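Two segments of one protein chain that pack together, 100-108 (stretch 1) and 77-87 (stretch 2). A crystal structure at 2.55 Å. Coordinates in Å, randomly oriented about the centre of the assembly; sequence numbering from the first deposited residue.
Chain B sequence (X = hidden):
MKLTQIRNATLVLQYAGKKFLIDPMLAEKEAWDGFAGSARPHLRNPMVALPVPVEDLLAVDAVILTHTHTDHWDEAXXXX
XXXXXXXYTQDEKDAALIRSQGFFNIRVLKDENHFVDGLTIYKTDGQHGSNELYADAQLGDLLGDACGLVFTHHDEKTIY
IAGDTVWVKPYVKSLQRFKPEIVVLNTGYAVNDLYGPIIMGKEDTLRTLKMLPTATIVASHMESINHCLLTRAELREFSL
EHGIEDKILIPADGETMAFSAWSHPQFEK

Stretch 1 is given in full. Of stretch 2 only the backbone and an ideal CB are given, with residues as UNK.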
# COMPACT_ATOMS: atom_id res chain seq x y z
N SER B 100 -22.10 10.71 14.13
CA SER B 100 -22.21 11.24 15.50
C SER B 100 -22.10 12.77 15.57
O SER B 100 -22.36 13.36 16.62
CB SER B 100 -21.16 10.59 16.40
OG SER B 100 -21.62 10.55 17.74
N GLN B 101 -21.72 13.41 14.46
CA GLN B 101 -21.73 14.87 14.33
C GLN B 101 -23.05 15.44 13.77
O GLN B 101 -23.07 16.59 13.31
CB GLN B 101 -20.56 15.31 13.44
CG GLN B 101 -19.19 15.03 14.05
CD GLN B 101 -18.03 15.43 13.16
OE1 GLN B 101 -16.89 15.50 13.62
NE2 GLN B 101 -18.30 15.68 11.88
N GLY B 102 -24.13 14.66 13.82
CA GLY B 102 -25.47 15.12 13.42
C GLY B 102 -25.99 14.63 12.08
O GLY B 102 -27.19 14.70 11.82
N PHE B 103 -25.10 14.13 11.22
CA PHE B 103 -25.47 13.67 9.88
C PHE B 103 -26.13 12.29 9.96
O PHE B 103 -25.80 11.49 10.85
CB PHE B 103 -24.25 13.62 8.96
CG PHE B 103 -23.65 14.97 8.67
CD1 PHE B 103 -22.73 15.56 9.54
CD2 PHE B 103 -24.01 15.67 7.51
CE1 PHE B 103 -22.19 16.81 9.26
CE2 PHE B 103 -23.47 16.92 7.24
CZ PHE B 103 -22.55 17.49 8.11
N PHE B 104 -27.09 12.02 9.07
CA PHE B 104 -27.79 10.72 9.03
C PHE B 104 -27.95 10.02 7.66
O PHE B 104 -28.35 8.86 7.62
CB PHE B 104 -29.14 10.81 9.76
CG PHE B 104 -29.97 12.01 9.41
CD1 PHE B 104 -30.63 12.08 8.18
CD2 PHE B 104 -30.12 13.07 10.30
CE1 PHE B 104 -31.40 13.19 7.85
CE2 PHE B 104 -30.89 14.18 9.98
CZ PHE B 104 -31.53 14.24 8.75
N ASN B 105 -27.63 10.71 6.55
CA ASN B 105 -27.67 10.11 5.20
C ASN B 105 -26.24 9.85 4.72
O ASN B 105 -25.69 10.60 3.92
CB ASN B 105 -28.43 11.02 4.23
CG ASN B 105 -29.91 11.17 4.58
OD1 ASN B 105 -30.53 10.27 5.16
ND2 ASN B 105 -30.48 12.31 4.21
N ILE B 106 -25.65 8.76 5.22
CA ILE B 106 -24.23 8.45 5.05
C ILE B 106 -24.06 7.11 4.33
O ILE B 106 -24.83 6.18 4.55
CB ILE B 106 -23.52 8.40 6.42
CG1 ILE B 106 -23.61 9.76 7.12
CG2 ILE B 106 -22.05 7.99 6.30
CD1 ILE B 106 -23.60 9.66 8.62
N ARG B 107 -23.04 7.02 3.48
CA ARG B 107 -22.68 5.79 2.78
C ARG B 107 -21.16 5.60 2.82
O ARG B 107 -20.41 6.57 2.80
CB ARG B 107 -23.14 5.83 1.33
CG ARG B 107 -24.63 5.59 1.12
CD ARG B 107 -24.93 5.41 -0.36
NE ARG B 107 -26.36 5.33 -0.65
CZ ARG B 107 -26.89 5.15 -1.86
NH1 ARG B 107 -28.21 5.10 -2.01
NH2 ARG B 107 -26.10 5.02 -2.94
N VAL B 108 -20.73 4.34 2.87
CA VAL B 108 -19.32 3.98 2.87
C VAL B 108 -18.94 3.52 1.47
O VAL B 108 -19.62 2.66 0.90
CB VAL B 108 -19.02 2.84 3.87
CG1 VAL B 108 -17.53 2.51 3.90
CG2 VAL B 108 -19.53 3.20 5.26
N UNK B 77 -17.58 23.48 7.93
CA UNK B 77 -18.28 22.60 6.99
C UNK B 77 -19.25 21.66 7.71
O UNK B 77 -20.33 21.36 7.19
CB UNK B 77 -17.27 21.78 6.18
N UNK B 78 -18.86 21.18 8.89
CA UNK B 78 -19.74 20.33 9.72
C UNK B 78 -21.01 21.05 10.18
O UNK B 78 -22.03 20.40 10.43
CB UNK B 78 -18.97 19.83 10.95
N UNK B 79 -20.94 22.38 10.30
CA UNK B 79 -22.11 23.21 10.58
C UNK B 79 -22.86 23.57 9.30
O UNK B 79 -24.07 23.37 9.20
CB UNK B 79 -21.69 24.48 11.32
N UNK B 80 -22.12 24.08 8.31
CA UNK B 80 -22.71 24.68 7.09
C UNK B 80 -23.38 23.69 6.13
O UNK B 80 -24.39 24.03 5.50
CB UNK B 80 -21.62 25.43 6.32
N UNK B 81 -22.82 22.48 6.00
CA UNK B 81 -23.40 21.43 5.16
C UNK B 81 -24.61 20.84 5.89
O UNK B 81 -24.49 20.47 7.07
CB UNK B 81 -22.37 20.35 4.84
N UNK B 82 -25.78 20.75 5.22
CA UNK B 82 -26.98 20.27 5.91
C UNK B 82 -26.91 18.78 6.20
O UNK B 82 -26.31 18.03 5.43
CB UNK B 82 -28.23 20.57 5.08
N UNK B 83 -27.53 18.37 7.30
CA UNK B 83 -27.38 17.00 7.82
C UNK B 83 -28.05 15.92 6.96
O UNK B 83 -27.65 14.75 7.01
CB UNK B 83 -27.96 16.93 9.24
N UNK B 84 -29.05 16.32 6.17
CA UNK B 84 -29.75 15.44 5.23
C UNK B 84 -29.05 15.26 3.87
O UNK B 84 -29.58 14.58 2.98
CB UNK B 84 -31.16 15.99 4.99
N UNK B 85 -27.87 15.87 3.70
CA UNK B 85 -27.04 15.67 2.51
C UNK B 85 -26.46 14.25 2.49
O UNK B 85 -26.11 13.70 3.54
CB UNK B 85 -25.91 16.70 2.46
N UNK B 86 -26.36 13.68 1.29
CA UNK B 86 -25.75 12.37 1.09
C UNK B 86 -24.22 12.48 1.18
O UNK B 86 -23.59 13.09 0.31
CB UNK B 86 -26.17 11.78 -0.26
N UNK B 87 -23.63 11.89 2.22
CA UNK B 87 -22.18 11.91 2.42
C UNK B 87 -21.59 10.54 2.09
O UNK B 87 -22.04 9.52 2.63
CB UNK B 87 -21.84 12.31 3.86

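Position 77 is helical, and nothing of stretch 1 lies within 5.5 Å of its ideal CB. Stretch 1 sets no preference here. The residue is Ala77.

At 78 CA-to-CB points sideways. The ideal CB is 4.7 Å from Phe103 CE1. A long side chain, polar or aliphatic, could reach the Gln101 amide. Gln78 does: its end lies against the end of the Gln101 side chain. The orientation of the Gln101 amide is uncertain, so the pairing stays open.

Positions 79 and 80 are helical and point away, so many residues would fit. They are Gln79 and Ala80.

Position 81 is the first to leave helical angles. Its CB points toward stretch 1, 4.3 Å from Phe103 CE2. A small or medium apolar side chain suits this spot. Val81 places CG1 4.0 Å from Phe103 CE2.

Position 82 points away and opens a type I turn ending at 85. A phi of -71° allows proline, among others. It is Pro82.

At 83 the CB points sideways, 3.5 Å from Gly102 O and 4.2 Å from Phe103 CA. One face of the Phe103 ring is turned to this position and could take a long side chain with an aliphatic stem, such as Lys, Arg or Met. Lys83 lays CD over that face, 3.5 Å from the ring centroid, a CH-pi contact. Its NZ turns back to donate a 3.3 Å hydrogen bond to Gln78 O. A CB on Gly102 would lie 2.7 Å from Lys83 CE, a clash. The backbone Lys83 O accepts a weak 3.5 Å hydrogen bond from Phe104 N.

At 84 CA-to-CB points sideways. The CB lies 3.8 Å from Asn105 ND2 and 4.0 Å from Phe104 CE1. Small or polar residues, such as Asp, Asn or Ser, would suit the turn. The Asp84 carboxylate makes no hydrogen bond to stretch 1; the backbone Asp84 O takes a 2.7 Å hydrogen bond from Asn105 ND2.

Position 85 points away, so stretch 1 asks little of it. It is Met85, whose N closes the turn onto Pro82 O at 3.2 Å.

At 86 CB points away, but a branched or long apolar chain could return to the Arg107 stem. Leu86 does, with CD1 4.0 Å from Arg107 CG.

Position 87 pairs in parallel with Ile106, their side chains on the same sheet face, and Phe103 is near. A beta-branched or other apolar residue fits. Ile87 brings CG1 4.1 Å from Phe103 CD2. Ile87 N donates to Asn105 O at 3.0 Å, and Ile87 O accepts from Arg107 N at 2.8 Å.

Stretch 2 77-87: AQQAVPKDMLI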
# COMPACT_ATOMS: atom_id res chain seq x y z
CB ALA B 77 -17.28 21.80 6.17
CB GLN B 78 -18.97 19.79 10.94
CG GLN B 78 -17.88 18.79 10.58
CD GLN B 78 -16.83 18.63 11.67
OE1 GLN B 78 -17.13 18.76 12.86
NE2 GLN B 78 -15.60 18.34 11.28
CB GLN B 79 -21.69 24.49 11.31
CG GLN B 79 -21.02 24.27 12.66
CD GLN B 79 -20.46 25.56 13.25
OE1 GLN B 79 -19.27 25.63 13.58
NE2 GLN B 79 -21.31 26.57 13.38
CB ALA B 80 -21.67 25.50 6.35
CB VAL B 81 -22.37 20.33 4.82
CG1 VAL B 81 -23.00 19.19 4.02
CG2 VAL B 81 -21.20 20.91 4.04
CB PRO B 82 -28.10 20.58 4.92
CG PRO B 82 -27.45 20.53 3.59
CD PRO B 82 -26.04 21.02 3.79
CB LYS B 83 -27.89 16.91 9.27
CG LYS B 83 -27.21 17.84 10.26
CD LYS B 83 -25.69 17.70 10.27
CE LYS B 83 -25.06 18.48 11.41
NZ LYS B 83 -25.16 19.95 11.22
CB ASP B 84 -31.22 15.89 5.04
CG ASP B 84 -31.36 17.40 4.79
OD1 ASP B 84 -30.59 17.95 3.98
OD2 ASP B 84 -32.23 18.02 5.42
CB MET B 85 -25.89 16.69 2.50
CG MET B 85 -24.91 16.59 1.33
SD MET B 85 -25.61 17.03 -0.27
CE MET B 85 -25.81 18.80 -0.06
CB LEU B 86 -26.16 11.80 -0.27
CG LEU B 86 -25.58 10.44 -0.70
CD1 LEU B 86 -25.84 9.35 0.33
CD2 LEU B 86 -26.16 10.03 -2.05
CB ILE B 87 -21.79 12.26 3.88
CG1 ILE B 87 -22.62 13.42 4.44
CG2 ILE B 87 -20.30 12.58 3.97
CD1 ILE B 87 -22.51 14.72 3.67
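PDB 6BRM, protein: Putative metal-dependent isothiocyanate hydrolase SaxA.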